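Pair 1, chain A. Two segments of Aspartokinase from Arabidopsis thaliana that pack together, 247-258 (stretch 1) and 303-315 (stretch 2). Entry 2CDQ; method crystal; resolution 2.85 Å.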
# COMPACT_ATOMS: atom_id res chain seq x y z
N LYS A 247 -26.92 27.69 8.42
CA LYS A 247 -27.47 27.01 7.24
C LYS A 247 -26.38 26.42 6.34
O LYS A 247 -26.51 25.29 5.87
CB LYS A 247 -28.35 27.95 6.40
CG LYS A 247 -29.35 28.82 7.18
CD LYS A 247 -30.05 29.81 6.23
CE LYS A 247 -29.04 30.67 5.45
NZ LYS A 247 -29.60 31.21 4.17
N GLU A 248 -25.33 27.21 6.10
CA GLU A 248 -24.17 26.75 5.31
C GLU A 248 -22.85 27.44 5.68
O GLU A 248 -22.84 28.53 6.25
CB GLU A 248 -24.43 26.87 3.79
CG GLU A 248 -24.43 28.28 3.23
CD GLU A 248 -24.47 28.32 1.70
OE1 GLU A 248 -24.84 27.31 1.07
OE2 GLU A 248 -24.13 29.37 1.13
N ILE A 249 -21.75 26.78 5.34
CA ILE A 249 -20.41 27.35 5.47
C ILE A 249 -19.88 27.63 4.07
O ILE A 249 -19.86 26.75 3.22
CB ILE A 249 -19.45 26.41 6.24
CG1 ILE A 249 -19.99 26.13 7.64
CG2 ILE A 249 -18.04 27.01 6.33
CD1 ILE A 249 -19.74 24.72 8.14
N GLN A 250 -19.46 28.88 3.83
CA GLN A 250 -19.00 29.32 2.52
C GLN A 250 -17.50 29.49 2.49
O GLN A 250 -16.93 30.14 3.37
CB GLN A 250 -19.67 30.64 2.13
CG GLN A 250 -21.14 30.54 1.77
CD GLN A 250 -21.75 31.87 1.35
OE1 GLN A 250 -21.04 32.88 1.21
NE2 GLN A 250 -23.07 31.88 1.15
N VAL A 251 -16.85 28.92 1.48
CA VAL A 251 -15.41 29.10 1.28
C VAL A 251 -15.21 29.84 -0.04
O VAL A 251 -15.66 29.39 -1.09
CB VAL A 251 -14.66 27.74 1.30
CG1 VAL A 251 -13.26 27.86 0.72
CG2 VAL A 251 -14.59 27.20 2.72
N TRP A 252 -14.54 30.99 0.03
CA TRP A 252 -14.37 31.84 -1.15
C TRP A 252 -13.06 31.63 -1.92
O TRP A 252 -11.99 31.47 -1.33
CB TRP A 252 -14.58 33.31 -0.77
CG TRP A 252 -16.01 33.62 -0.44
CD1 TRP A 252 -16.63 33.47 0.77
CD2 TRP A 252 -17.01 34.12 -1.34
NE1 TRP A 252 -17.95 33.84 0.68
CE2 TRP A 252 -18.21 34.24 -0.60
CE3 TRP A 252 -17.01 34.47 -2.69
CZ2 TRP A 252 -19.40 34.71 -1.18
CZ3 TRP A 252 -18.19 34.93 -3.26
CH2 TRP A 252 -19.37 35.04 -2.51
N LYS A 253 -13.18 31.62 -3.24
CA LYS A 253 -12.06 31.46 -4.17
C LYS A 253 -12.19 32.43 -5.35
O LYS A 253 -13.17 33.17 -5.44
CB LYS A 253 -11.98 30.02 -4.68
CG LYS A 253 -11.44 29.00 -3.68
CD LYS A 253 -10.88 27.78 -4.39
CE LYS A 253 -9.47 28.03 -4.93
NZ LYS A 253 -8.99 26.93 -5.81
N ASP A 254 -11.21 32.42 -6.26
CA ASP A 254 -11.21 33.30 -7.43
C ASP A 254 -11.74 32.65 -8.72
O ASP A 254 -11.75 33.29 -9.78
CB ASP A 254 -9.82 33.88 -7.66
CG ASP A 254 -9.42 34.89 -6.59
OD1 ASP A 254 -10.31 35.59 -6.07
OD2 ASP A 254 -8.22 34.97 -6.28
N VAL A 255 -12.18 31.40 -8.61
CA VAL A 255 -12.72 30.64 -9.73
C VAL A 255 -14.09 30.05 -9.37
O VAL A 255 -14.49 30.11 -8.20
CB VAL A 255 -11.78 29.50 -10.15
CG1 VAL A 255 -10.51 30.07 -10.79
CG2 VAL A 255 -11.45 28.64 -8.95
N ASP A 256 -14.79 29.48 -10.34
CA ASP A 256 -16.16 28.98 -10.10
C ASP A 256 -16.21 27.63 -9.36
O ASP A 256 -16.65 26.60 -9.91
CB ASP A 256 -16.97 28.96 -11.41
CG ASP A 256 -17.20 30.36 -12.01
OD1 ASP A 256 -17.41 31.33 -11.24
OD2 ASP A 256 -17.19 30.50 -13.25
N GLY A 257 -15.77 27.63 -8.10
CA GLY A 257 -15.84 26.46 -7.23
C GLY A 257 -14.71 25.46 -7.43
O GLY A 257 -13.54 25.84 -7.54
N VAL A 258 -15.07 24.18 -7.43
CA VAL A 258 -14.15 23.10 -7.76
C VAL A 258 -14.34 22.79 -9.24
O VAL A 258 -15.48 22.68 -9.72
CB VAL A 258 -14.42 21.85 -6.90
CG1 VAL A 258 -13.56 20.68 -7.35
CG2 VAL A 258 -14.15 22.16 -5.43
N GLU A 303 -23.70 18.36 10.20
CA GLU A 303 -24.61 18.24 9.04
C GLU A 303 -24.96 19.58 8.40
O GLU A 303 -26.13 19.95 8.28
CB GLU A 303 -25.86 17.43 9.39
CG GLU A 303 -25.57 15.96 9.60
CD GLU A 303 -26.83 15.12 9.58
OE1 GLU A 303 -27.13 14.53 8.52
OE2 GLU A 303 -27.52 15.05 10.62
N ILE A 304 -23.91 20.30 7.99
CA ILE A 304 -24.03 21.62 7.38
C ILE A 304 -23.29 21.59 6.04
O ILE A 304 -22.08 21.32 6.01
CB ILE A 304 -23.38 22.71 8.26
CG1 ILE A 304 -23.83 22.57 9.72
CG2 ILE A 304 -23.68 24.10 7.72
CD1 ILE A 304 -22.86 23.17 10.70
N PRO A 305 -24.00 21.88 4.93
CA PRO A 305 -23.37 21.91 3.61
C PRO A 305 -22.28 22.97 3.52
O PRO A 305 -22.40 24.04 4.12
CB PRO A 305 -24.53 22.27 2.67
CG PRO A 305 -25.59 22.87 3.54
CD PRO A 305 -25.44 22.18 4.86
N VAL A 306 -21.20 22.65 2.81
CA VAL A 306 -20.12 23.61 2.55
C VAL A 306 -20.22 24.08 1.10
O VAL A 306 -20.44 23.27 0.20
CB VAL A 306 -18.72 23.02 2.88
CG1 VAL A 306 -17.60 23.89 2.34
CG2 VAL A 306 -18.56 22.85 4.39
N ARG A 307 -20.11 25.39 0.89
CA ARG A 307 -20.18 25.97 -0.45
C ARG A 307 -18.88 26.68 -0.84
O ARG A 307 -18.33 27.46 -0.07
CB ARG A 307 -21.36 26.95 -0.56
CG ARG A 307 -21.66 27.39 -1.99
CD ARG A 307 -22.82 28.35 -2.03
NE ARG A 307 -24.06 27.73 -1.58
CZ ARG A 307 -24.91 27.09 -2.38
NH1 ARG A 307 -24.67 26.99 -3.68
NH2 ARG A 307 -26.01 26.55 -1.87
N VAL A 308 -18.41 26.39 -2.05
CA VAL A 308 -17.22 27.05 -2.57
C VAL A 308 -17.65 28.03 -3.65
O VAL A 308 -18.20 27.64 -4.69
CB VAL A 308 -16.18 26.03 -3.09
CG1 VAL A 308 -14.91 26.74 -3.50
CG2 VAL A 308 -15.87 25.00 -2.02
N LYS A 309 -17.40 29.32 -3.40
CA LYS A 309 -17.89 30.41 -4.24
C LYS A 309 -16.79 31.22 -4.91
O LYS A 309 -15.64 31.25 -4.46
CB LYS A 309 -18.79 31.35 -3.43
CG LYS A 309 -20.05 30.70 -2.89
CD LYS A 309 -21.08 31.72 -2.47
CE LYS A 309 -21.96 32.14 -3.64
NZ LYS A 309 -23.10 32.98 -3.19
N ASN A 310 -17.17 31.90 -5.99
CA ASN A 310 -16.26 32.75 -6.75
C ASN A 310 -16.48 34.22 -6.41
O ASN A 310 -17.57 34.76 -6.63
CB ASN A 310 -16.48 32.52 -8.25
CG ASN A 310 -15.44 33.19 -9.12
OD1 ASN A 310 -14.44 33.71 -8.62
ND2 ASN A 310 -15.66 33.19 -10.42
N SER A 311 -15.45 34.88 -5.88
CA SER A 311 -15.57 36.28 -5.50
C SER A 311 -15.80 37.17 -6.72
O SER A 311 -16.37 38.26 -6.61
CB SER A 311 -14.39 36.77 -4.65
OG SER A 311 -13.16 36.20 -5.05
N TYR A 312 -15.39 36.69 -7.89
CA TYR A 312 -15.63 37.41 -9.14
C TYR A 312 -16.98 37.05 -9.77
O TYR A 312 -17.32 37.56 -10.84
CB TYR A 312 -14.49 37.17 -10.13
CG TYR A 312 -13.20 37.82 -9.73
CD1 TYR A 312 -12.14 37.05 -9.26
CD2 TYR A 312 -13.03 39.20 -9.81
CE1 TYR A 312 -10.94 37.64 -8.88
CE2 TYR A 312 -11.83 39.80 -9.44
CZ TYR A 312 -10.79 39.01 -8.98
OH TYR A 312 -9.59 39.59 -8.60
N ASN A 313 -17.73 36.18 -9.11
CA ASN A 313 -19.00 35.69 -9.63
C ASN A 313 -19.94 35.30 -8.48
O ASN A 313 -20.38 34.15 -8.39
CB ASN A 313 -18.73 34.51 -10.57
CG ASN A 313 -19.95 34.07 -11.35
OD1 ASN A 313 -20.95 34.78 -11.42
ND2 ASN A 313 -19.87 32.89 -11.96
N PRO A 314 -20.26 36.26 -7.61
CA PRO A 314 -20.80 35.94 -6.29
C PRO A 314 -22.24 35.45 -6.28
O PRO A 314 -22.66 34.78 -5.34
CB PRO A 314 -20.69 37.26 -5.53
CG PRO A 314 -20.76 38.30 -6.58
CD PRO A 314 -20.18 37.72 -7.83
N LYS A 315 -22.99 35.77 -7.33
CA LYS A 315 -24.39 35.37 -7.44
C LYS A 315 -24.54 33.95 -7.99
O LYS A 315 -25.64 33.40 -8.02
CB LYS A 315 -25.15 36.37 -8.32
CG LYS A 315 -25.28 37.77 -7.73
CD LYS A 315 -26.51 37.91 -6.84
CE LYS A 315 -26.70 39.35 -6.36
NZ LYS A 315 -26.80 40.34 -7.47

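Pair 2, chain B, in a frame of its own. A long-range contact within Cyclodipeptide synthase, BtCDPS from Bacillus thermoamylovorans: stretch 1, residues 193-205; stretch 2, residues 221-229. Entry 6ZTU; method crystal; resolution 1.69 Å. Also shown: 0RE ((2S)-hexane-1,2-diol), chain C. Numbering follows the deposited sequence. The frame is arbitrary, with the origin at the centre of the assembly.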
# COMPACT_ATOMS: atom_id res chain seq x y z
N TYR B 193 -9.32 13.82 2.19
CA TYR B 193 -10.58 13.49 1.52
C TYR B 193 -11.62 13.06 2.54
O TYR B 193 -11.30 12.60 3.64
CB TYR B 193 -10.36 12.40 0.47
CG TYR B 193 -9.48 12.91 -0.62
CD1 TYR B 193 -10.01 13.69 -1.65
CD2 TYR B 193 -8.10 12.71 -0.59
CE1 TYR B 193 -9.20 14.21 -2.64
CE2 TYR B 193 -7.29 13.23 -1.58
CZ TYR B 193 -7.84 13.97 -2.60
OH TYR B 193 -7.03 14.50 -3.59
N LYS B 194 -12.90 13.24 2.18
CA LYS B 194 -13.98 12.88 3.08
C LYS B 194 -13.94 11.41 3.43
O LYS B 194 -14.27 11.02 4.56
CB LYS B 194 -15.33 13.21 2.42
CG LYS B 194 -16.50 13.10 3.37
CD LYS B 194 -17.67 12.34 2.75
CE LYS B 194 -18.26 13.11 1.59
NZ LYS B 194 -19.65 12.64 1.26
N GLU B 195 -13.56 10.57 2.47
CA GLU B 195 -13.47 9.13 2.64
C GLU B 195 -12.63 8.58 1.50
O GLU B 195 -12.43 9.25 0.48
CB GLU B 195 -14.87 8.49 2.65
CG GLU B 195 -15.58 8.66 1.31
CD GLU B 195 -17.07 8.42 1.37
OE1 GLU B 195 -17.55 7.71 2.28
OE2 GLU B 195 -17.76 8.94 0.47
N SER B 196 -12.13 7.35 1.67
CA SER B 196 -11.25 6.79 0.65
C SER B 196 -11.20 5.27 0.80
O SER B 196 -11.42 4.75 1.89
CB SER B 196 -9.83 7.35 0.75
OG SER B 196 -8.96 6.75 -0.18
N VAL B 197 -10.90 4.58 -0.30
CA VAL B 197 -10.50 3.18 -0.23
C VAL B 197 -9.06 3.09 -0.73
O VAL B 197 -8.73 3.64 -1.78
CB VAL B 197 -11.41 2.24 -1.03
CG1 VAL B 197 -12.74 2.02 -0.31
CG2 VAL B 197 -11.65 2.75 -2.44
N LEU B 198 -8.22 2.38 0.02
CA LEU B 198 -6.94 1.92 -0.50
C LEU B 198 -7.18 0.66 -1.33
O LEU B 198 -7.92 -0.22 -0.89
CB LEU B 198 -5.97 1.64 0.64
CG LEU B 198 -4.65 0.93 0.31
CD1 LEU B 198 -3.78 1.83 -0.57
CD2 LEU B 198 -3.93 0.57 1.61
N ALA B 199 -6.59 0.59 -2.52
CA ALA B 199 -6.88 -0.49 -3.46
C ALA B 199 -5.61 -1.26 -3.79
O ALA B 199 -4.58 -0.66 -4.11
CB ALA B 199 -7.51 0.04 -4.74
N TYR B 200 -5.70 -2.58 -3.74
CA TYR B 200 -4.55 -3.44 -3.95
C TYR B 200 -5.09 -4.77 -4.47
O TYR B 200 -6.29 -5.01 -4.43
CB TYR B 200 -3.75 -3.63 -2.66
CG TYR B 200 -2.36 -4.18 -2.87
CD1 TYR B 200 -1.41 -3.47 -3.58
CD2 TYR B 200 -2.00 -5.41 -2.31
CE1 TYR B 200 -0.14 -3.98 -3.77
CE2 TYR B 200 -0.74 -5.92 -2.49
CZ TYR B 200 0.19 -5.20 -3.22
OH TYR B 200 1.46 -5.71 -3.40
N HIS B 201 -4.20 -5.62 -4.98
CA HIS B 201 -4.66 -6.84 -5.65
C HIS B 201 -4.59 -8.07 -4.76
O HIS B 201 -4.88 -9.18 -5.22
CB HIS B 201 -3.86 -7.07 -6.93
CG HIS B 201 -2.40 -7.26 -6.67
ND1 HIS B 201 -1.56 -6.22 -6.37
CD2 HIS B 201 -1.65 -8.39 -6.64
CE1 HIS B 201 -0.34 -6.69 -6.18
NE2 HIS B 201 -0.36 -8.00 -6.34
N ARG B 202 -4.23 -7.91 -3.49
CA ARG B 202 -4.17 -9.04 -2.58
C ARG B 202 -4.97 -8.73 -1.33
O ARG B 202 -5.11 -7.56 -0.95
CB ARG B 202 -2.71 -9.38 -2.23
CG ARG B 202 -1.87 -9.80 -3.44
CD ARG B 202 -1.95 -11.31 -3.75
NE ARG B 202 -1.89 -12.15 -2.54
CZ ARG B 202 -2.74 -13.15 -2.28
NH1 ARG B 202 -3.72 -13.44 -3.13
NH2 ARG B 202 -2.60 -13.85 -1.16
N PRO B 203 -5.53 -9.75 -0.68
CA PRO B 203 -6.21 -9.52 0.60
C PRO B 203 -5.24 -8.96 1.64
O PRO B 203 -4.03 -9.14 1.55
CB PRO B 203 -6.71 -10.91 1.01
CG PRO B 203 -6.66 -11.73 -0.23
CD PRO B 203 -5.56 -11.16 -1.09
N TRP B 204 -5.81 -8.29 2.63
CA TRP B 204 -5.05 -7.75 3.76
C TRP B 204 -5.51 -8.48 5.02
O TRP B 204 -6.53 -8.12 5.62
CB TRP B 204 -5.25 -6.24 3.84
CG TRP B 204 -4.54 -5.57 4.98
CD1 TRP B 204 -3.32 -5.91 5.52
CD2 TRP B 204 -5.01 -4.45 5.73
NE1 TRP B 204 -3.01 -5.06 6.56
CE2 TRP B 204 -4.03 -4.16 6.71
CE3 TRP B 204 -6.17 -3.66 5.67
CZ2 TRP B 204 -4.19 -3.12 7.62
CZ3 TRP B 204 -6.31 -2.62 6.57
CH2 TRP B 204 -5.33 -2.37 7.54
N LYS B 205 -4.74 -9.50 5.42
CA LYS B 205 -5.13 -10.37 6.53
C LYS B 205 -5.24 -9.60 7.85
O LYS B 205 -6.19 -9.82 8.62
CB LYS B 205 -4.11 -11.51 6.67
CG LYS B 205 -4.47 -12.59 7.69
CD LYS B 205 -5.97 -12.84 7.78
CE LYS B 205 -6.34 -13.53 9.08
NZ LYS B 205 -7.73 -13.21 9.51
N ASP B 221 -13.30 5.51 10.45
CA ASP B 221 -14.65 5.23 9.97
C ASP B 221 -14.83 5.57 8.50
O ASP B 221 -15.72 5.01 7.84
CB ASP B 221 -15.68 6.02 10.79
CG ASP B 221 -15.84 5.51 12.19
OD1 ASP B 221 -15.43 4.36 12.46
OD2 ASP B 221 -16.37 6.26 13.03
N ASN B 222 -14.03 6.50 7.98
CA ASN B 222 -14.10 6.94 6.60
C ASN B 222 -13.05 6.28 5.71
O ASN B 222 -12.79 6.76 4.60
CB ASN B 222 -13.94 8.47 6.51
CG ASN B 222 -12.56 8.92 6.94
OD1 ASN B 222 -11.84 8.20 7.64
ND2 ASN B 222 -12.18 10.14 6.53
N GLN B 223 -12.45 5.19 6.18
CA GLN B 223 -11.39 4.49 5.46
C GLN B 223 -11.86 3.08 5.12
O GLN B 223 -12.40 2.38 5.98
CB GLN B 223 -10.11 4.44 6.32
CG GLN B 223 -8.91 3.86 5.57
CD GLN B 223 -8.43 4.78 4.46
OE1 GLN B 223 -8.78 5.96 4.42
NE2 GLN B 223 -7.63 4.25 3.55
N GLY B 224 -11.64 2.67 3.86
CA GLY B 224 -11.91 1.31 3.44
C GLY B 224 -10.72 0.71 2.72
O GLY B 224 -9.73 1.38 2.41
N TYR B 225 -10.83 -0.59 2.44
CA TYR B 225 -9.82 -1.35 1.71
C TYR B 225 -10.54 -2.21 0.69
O TYR B 225 -11.53 -2.86 1.03
CB TYR B 225 -9.00 -2.24 2.65
CG TYR B 225 -7.88 -3.02 1.98
CD1 TYR B 225 -6.60 -2.49 1.91
CD2 TYR B 225 -8.11 -4.29 1.42
CE1 TYR B 225 -5.56 -3.21 1.30
CE2 TYR B 225 -7.07 -5.01 0.81
CZ TYR B 225 -5.80 -4.46 0.76
OH TYR B 225 -4.76 -5.17 0.16
N ILE B 226 -10.06 -2.22 -0.56
CA ILE B 226 -10.66 -3.07 -1.58
C ILE B 226 -9.59 -3.89 -2.28
O ILE B 226 -8.48 -3.41 -2.52
CB ILE B 226 -11.48 -2.27 -2.62
CG1 ILE B 226 -10.62 -1.24 -3.36
CG2 ILE B 226 -12.71 -1.64 -1.96
CD1 ILE B 226 -11.36 -0.53 -4.45
N ILE B 227 -9.96 -5.12 -2.63
CA ILE B 227 -9.14 -5.97 -3.48
C ILE B 227 -9.60 -5.79 -4.92
O ILE B 227 -10.80 -5.89 -5.21
CB ILE B 227 -9.27 -7.45 -3.07
CG1 ILE B 227 -8.85 -7.67 -1.62
CG2 ILE B 227 -8.46 -8.34 -4.02
CD1 ILE B 227 -9.35 -9.01 -1.07
N LEU B 228 -8.66 -5.52 -5.81
CA LEU B 228 -8.93 -5.42 -7.23
C LEU B 228 -8.59 -6.75 -7.89
O LEU B 228 -7.43 -7.17 -7.88
CB LEU B 228 -8.12 -4.30 -7.87
CG LEU B 228 -8.26 -2.93 -7.23
CD1 LEU B 228 -7.39 -1.95 -7.98
CD2 LEU B 228 -9.72 -2.50 -7.23
N LYS B 229 -9.60 -7.40 -8.46
CA LYS B 229 -9.39 -8.62 -9.23
C LYS B 229 -9.67 -8.35 -10.70
O LYS B 229 -10.47 -7.48 -11.04
CB LYS B 229 -10.29 -9.75 -8.72
CG LYS B 229 -10.07 -10.10 -7.25
CD LYS B 229 -10.76 -11.42 -6.89
CE LYS B 229 -10.46 -12.51 -7.94
NZ LYS B 229 -11.05 -13.85 -7.58
O01 0RE C . 1.43 -2.69 0.58
C02 0RE C . 0.95 -2.71 -0.73
C03 0RE C . 0.18 -1.42 -0.98
O04 0RE C . -1.10 -1.52 -0.43
C05 0RE C . 0.95 -0.26 -0.36
C06 0RE C . 2.33 -0.15 -1.00
C07 0RE C . 3.12 0.92 -0.25
C08 0RE C . 3.31 2.07 -1.22
O HOH W 1 -6.88 6.06 1.24
O HOH W 2 -6.16 -9.99 -7.55

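The sharpest difference lies where Arg A307 of pair 1 superposes on Gly B224 of pair 2. Arg A307 reaches along its strand's neighbour to Glu A248, forming a salt bridge with NE 2.8 Å from Glu A248 OE1; the carboxylate meets the guanidinium at its edge, where the N-H bonds point. Gly B224 has no side chain, and an ideal CB there would lie 3.0 Å from Val B197 CG1, a clash. Glycine thus suits a place where the branched valine crowds the neighbouring strand, whereas Gln A250, which matches Val B197, keeps its CG 4.3 Å from Arg A307 CB.

The framework beneath is the same: two parallel strands, crossing at -28° in pair 1 and -27° in pair 2, whose 14 central residues superpose to 0.8 Å. Each has five parallel bridges, from Ile A249 with Val A306 to Lys A253 with Asn A310, and from Ser B196 with Gln B223 to Tyr B200 with Ile B227. The hydrogen bonds follow one pattern: Val A251 N donates to Arg A307 O (2.6 Å) as Leu B198 N donates to Gly B224 O (3.0 Å), and Lys A309 N to Val A251 O (2.9 Å) as Ile B226 N to Leu B198 O (2.9 Å).

On the face bearing Arg A307, Trp A252 matches Ala B199, and Lys A309 matches Ile B226. The indole offers a broad surface on which the lysine's aliphatic part can rest: Lys A309 CB lies 3.6 Å from the centroid of the six-membered ring of Trp A252, while its NZ bonds to Pro A314 O (2.8 Å). In pair 2 the small alanine lets the isoleucine close in, with Ala B199 CB 3.6 Å from Ile B226 CG1.

The other face reverses the economy of size. Val A308, beta-branched and compact, packs its CG2 4.5 Å from Val A251 CB. Its match, Tyr B225, spans further: its ring takes Trp B204 CB over one face, 3.9 Å from the centroid, and its OH donates to Arg B202 O (2.7 Å), tying down the loop after the strand. Ile A249 and Val A306 meet by apolar contact (CB to CG2, 4.1 Å); their polar counterparts, Ser B196 and Gln B223, share a water, 2.6 Å from Ser B196 OG and 3.0 Å from Gln B223 NE2.

At the last bridge, Asn A310 ND2 donates to Asp A256 OD1 (2.7 Å), in the loop that follows the strand; the matching Ile B227 instead sets CD1 against Pro B203 CB (3.9 Å).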